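Local coordinates for carbohydrate-binding protein (PDB 6N1B) that probably removes the acetyl group from the terminal N-acetylgalactosamine of the blood group A antigen, and also binds the blood group B trisaccharide, at residues M204-I209 and I334-F339. Sequence-based numbering, arbitrary orientation.
Sequences MLSPTI and IYRSSF. With GLA (alpha-D-galactopyranose), chain B.
The side chain of Arg336 reaches across the buried centre of the protein to Ser206 and Thr208, a loose contact without hydrogen bonds between strand 333-342 and the corner at Ser206 that leads into strand 207-212. The backbones stay well apart, with 8.3 Å between CA of Ser206 and CA of Arg336, so the arginine does most of the spanning. Its CG stands anti to the backbone N (chi1 -166°), and a bend at the next torsion (chi2 -88°) carries the guanidinium past Ser206 and up to Thr208. OG of Ser206 lies 3.7 Å from NE of Arg336, near the guanidinium plane. Farther along, CB of Thr208 meets the edge of the same group, 3.8 Å from NH2 of Arg336. Each of the two strands is the outermost of its own four-stranded antiparallel sheet, and the sheets gather round a common centre, as in a beta-propeller. Calcium is bound there by Asp56, Asp122 and Asp274. Arg336 is tied to two of these ligands, NH1 bonding to Asp56 and NH2 to Asp122, so its positive charge probably offsets part of the carboxylate charge beside the metal. OG1 of Thr208 accepts a hydrogen bond from the backbone N of Val275, while the backbone N of Ser206 bonds to Asp120, a ligand of a second calcium site. Leu205, ahead of the corner, and Tyr335, on strand 333-342, line the glycan pocket: CD2 of Leu205 comes within 3.7 Å of O4 of the alpha-galactose, and OH of Tyr335 lies equally far from O2 of that sugar, itself held by His117 and Tyr230.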
ATOM      1  N   MET A 204      -3.455  -3.540  13.284  1.00  9.05           N
ATOM      2  CA  MET A 204      -2.208  -3.197  12.599  1.00 10.11           C
ATOM      3  C   MET A 204      -2.444  -3.113  11.079  1.00 10.04           C
ATOM      4  O   MET A 204      -1.732  -3.720  10.293  1.00  9.72           O
ATOM      5  CB  MET A 204      -1.095  -4.293  12.909  1.00 16.20           C
ATOM      6  CG  MET A 204      -0.847  -4.658  14.148  1.00 22.04           C
ATOM      7  SD  MET A 204       0.410  -5.862  14.332  1.00 13.90           S
ATOM      8  CE  MET A 204      -0.286  -7.450  13.962  1.00 15.26           C
ATOM      9  N   LEU A 205      -3.557  -2.480  10.662  1.00  8.58           N
ATOM     10  CA  LEU A 205      -3.901  -2.426   9.261  1.00  7.61           C
ATOM     11  C   LEU A 205      -2.988  -1.531   8.455  1.00  8.24           C
ATOM     12  O   LEU A 205      -2.497  -0.495   8.900  1.00  8.67           O
ATOM     13  CB  LEU A 205      -5.338  -2.013   9.027  1.00  8.10           C
ATOM     14  CG  LEU A 205      -6.451  -2.833   9.747  1.00  9.31           C
ATOM     15  CD1 LEU A 205      -7.777  -2.452   9.278  1.00 10.14           C
ATOM     16  CD2 LEU A 205      -6.216  -4.345   9.534  1.00 10.37           C
ATOM     17  N   SER A 206      -2.819  -1.932   7.193  1.00  7.99           N
ATOM     18  CA  SER A 206      -2.059  -1.124   6.240  1.00  7.91           C
ATOM     19  C   SER A 206      -0.651  -0.662   6.762  1.00  7.45           C
ATOM     20  O   SER A 206      -0.352   0.535   6.711  1.00  7.80           O
ATOM     21  CB  SER A 206      -2.882   0.095   5.772  1.00  8.01           C
ATOM     22  OG  SER A 206      -2.239   0.848   4.759  1.00  8.16           O
ATOM     23  N   PRO A 207       0.117  -1.651   7.214  1.00  7.87           N
ATOM     24  CA  PRO A 207       1.505  -1.239   7.625  1.00  8.26           C
ATOM     25  C   PRO A 207       2.271  -0.548   6.536  1.00  8.32           C
ATOM     26  O   PRO A 207       2.202  -0.997   5.359  1.00  9.29           O
ATOM     27  CB  PRO A 207       2.126  -2.622   7.989  1.00  8.61           C
ATOM     28  CG  PRO A 207       1.417  -3.608   7.173  1.00  9.62           C
ATOM     29  CD  PRO A 207      -0.018  -3.112   7.187  1.00  8.21           C
ATOM     30  N   THR A 208       2.971   0.507   6.827  1.00  7.06           N
ATOM     31  CA  THR A 208       3.745   1.219   5.824  1.00  7.38           C
ATOM     32  C   THR A 208       5.071   1.528   6.459  1.00  7.13           C
ATOM     33  O   THR A 208       5.112   2.081   7.590  1.00  8.25           O
ATOM     34  CB  THR A 208       2.972   2.410   5.232  1.00  8.12           C
ATOM     35  OG1 THR A 208       3.778   3.130   4.322  1.00  9.36           O
ATOM     36  CG2 THR A 208       2.476   3.399   6.248  1.00  9.26           C
ATOM     37  N   ILE A 209       6.168   1.206   5.778  1.00  7.60           N
ATOM     38  CA  ILE A 209       7.527   1.282   6.320  1.00  7.45           C
ATOM     39  C   ILE A 209       8.392   2.281   5.585  1.00  8.58           C
ATOM     40  O   ILE A 209       8.336   2.362   4.353  1.00  9.28           O
ATOM     41  CB  ILE A 209       8.135  -0.146   6.288  1.00  8.13           C
ATOM     42  CG1 ILE A 209       7.384  -1.149   7.112  1.00  8.73           C
ATOM     43  CG2 ILE A 209       9.605  -0.074   6.766  1.00  8.69           C
ATOM     44  CD1 ILE A 209       6.081  -1.752   6.535  1.00  8.85           C
ATOM     45  N   ILE A 334     -12.049   5.798  -3.195  1.00  8.41           N
ATOM     46  CA  ILE A 334     -10.645   5.640  -3.421  1.00  7.70           C
ATOM     47  C   ILE A 334     -10.071   4.791  -2.332  1.00  8.02           C
ATOM     48  O   ILE A 334     -10.385   5.013  -1.124  1.00  9.94           O
ATOM     49  CB  ILE A 334      -9.905   6.967  -3.551  1.00  8.95           C
ATOM     50  CG1 ILE A 334     -10.582   7.914  -4.555  1.00  8.89           C
ATOM     51  CG2 ILE A 334      -8.484   6.756  -3.856  1.00  9.58           C
ATOM     52  CD1 ILE A 334     -10.681   7.376  -5.930  1.00 11.11           C
ATOM     53  N   TYR A 335      -9.311   3.776  -2.709  1.00  8.52           N
ATOM     54  CA  TYR A 335      -8.740   2.813  -1.772  1.00  8.09           C
ATOM     55  C   TYR A 335      -7.231   3.116  -1.587  1.00  8.42           C
ATOM     56  O   TYR A 335      -6.738   4.141  -2.017  1.00  9.05           O
ATOM     57  CB  TYR A 335      -9.042   1.347  -2.236  1.00  8.56           C
ATOM     58  CG  TYR A 335      -9.311   0.396  -1.097  1.00  8.40           C
ATOM     59  CD1 TYR A 335     -10.603   0.481  -0.483  1.00  9.94           C
ATOM     60  CD2 TYR A 335      -8.424  -0.506  -0.569  1.00  9.46           C
ATOM     61  CE1 TYR A 335     -10.896  -0.335   0.625  1.00 12.04           C
ATOM     62  CE2 TYR A 335      -8.674  -1.293   0.523  1.00 11.06           C
ATOM     63  CZ  TYR A 335      -9.969  -1.181   1.123  1.00 11.52           C
ATOM     64  OH  TYR A 335     -10.234  -1.940   2.278  1.00 14.08           O
ATOM     65  N   ARG A 336      -6.541   2.221  -0.881  1.00  8.11           N
ATOM     66  CA  ARG A 336      -5.186   2.519  -0.512  1.00  8.46           C
ATOM     67  C   ARG A 336      -4.299   2.802  -1.667  1.00  8.74           C
ATOM     68  O   ARG A 336      -4.364   2.106  -2.691  1.00  9.37           O
ATOM     69  CB  ARG A 336      -4.656   1.347   0.344  1.00  7.90           C
ATOM     70  CG  ARG A 336      -3.345   1.680   1.082  1.00  8.22           C
ATOM     71  CD  ARG A 336      -2.020   1.427   0.338  1.00  8.37           C
ATOM     72  NE  ARG A 336      -0.945   1.487   1.347  1.00  8.17           N
ATOM     73  CZ  ARG A 336       0.354   1.300   1.082  1.00  7.91           C
ATOM     74  NH1 ARG A 336       0.778   1.114  -0.151  1.00  8.25           N
ATOM     75  NH2 ARG A 336       1.221   1.420   2.061  1.00  8.41           N
ATOM     76  N   SER A 337      -3.476   3.826  -1.550  1.00  7.95           N
ATOM     77  CA  SER A 337      -2.684   4.335  -2.660  1.00  7.67           C
ATOM     78  C   SER A 337      -1.228   4.416  -2.259  1.00  8.40           C
ATOM     79  O   SER A 337      -0.898   4.569  -1.059  1.00 10.06           O
ATOM     80  CB  SER A 337      -3.253   5.658  -3.077  1.00  9.47           C
ATOM     81  OG  SER A 337      -4.645   5.487  -3.489  1.00  9.61           O
ATOM     82  N   SER A 338      -0.304   4.323  -3.195  1.00  8.05           N
ATOM     83  CA  SER A 338       1.129   4.431  -2.997  1.00  7.65           C
ATOM     84  C   SER A 338       1.660   5.566  -3.827  1.00  7.20           C
ATOM     85  O   SER A 338       1.150   5.845  -4.872  1.00 10.14           O
ATOM     86  CB  SER A 338       1.753   3.090  -3.350  1.00  8.54           C
ATOM     87  OG  SER A 338       3.148   3.090  -3.196  1.00  9.39           O
ATOM     88  N   PHE A 339       2.728   6.211  -3.382  1.00  8.82           N
ATOM     89  CA  PHE A 339       3.239   7.337  -4.158  1.00  8.11           C
ATOM     90  C   PHE A 339       4.737   7.402  -4.137  1.00  8.15           C
ATOM     91  O   PHE A 339       5.424   6.842  -3.237  1.00  9.71           O
ATOM     92  CB  PHE A 339       2.652   8.657  -3.681  1.00  8.69           C
ATOM     93  CG  PHE A 339       3.176   9.153  -2.388  1.00  9.28           C
ATOM     94  CD1 PHE A 339       2.768   8.568  -1.157  1.00  9.61           C
ATOM     95  CD2 PHE A 339       4.021  10.153  -2.340  1.00  9.96           C
ATOM     96  CE1 PHE A 339       3.268   9.078   0.025  1.00 10.72           C
ATOM     97  CE2 PHE A 339       4.580  10.677  -1.149  1.00 10.72           C
ATOM     98  CZ  PHE A 339       4.149  10.133   0.016  1.00 11.83           C
TER
HETATM   99  C1  GLA B   3     -11.672  -5.140   5.113  1.00 16.88           C
HETATM  100  C2  GLA B   3     -10.161  -5.342   4.761  1.00 14.12           C
HETATM  101  C3  GLA B   3      -9.637  -6.599   5.474  1.00 22.29           C
HETATM  102  C4  GLA B   3      -9.907  -6.553   7.022  1.00 15.92           C
HETATM  103  C5  GLA B   3     -11.396  -6.174   7.296  1.00 18.54           C
HETATM  104  C6  GLA B   3     -11.628  -5.785   8.699  1.00 20.19           C
HETATM  105  O2  GLA B   3     -10.104  -5.528   3.298  1.00 20.90           O
HETATM  106  O3  GLA B   3      -8.071  -6.875   5.104  1.00 20.41           O
HETATM  107  O4  GLA B   3      -9.032  -5.607   7.512  1.00 18.65           O
HETATM  108  O5  GLA B   3     -11.787  -4.929   6.567  1.00 17.06           O
HETATM  109  O6  GLA B   3     -13.063  -5.513   9.004  1.00 14.53           O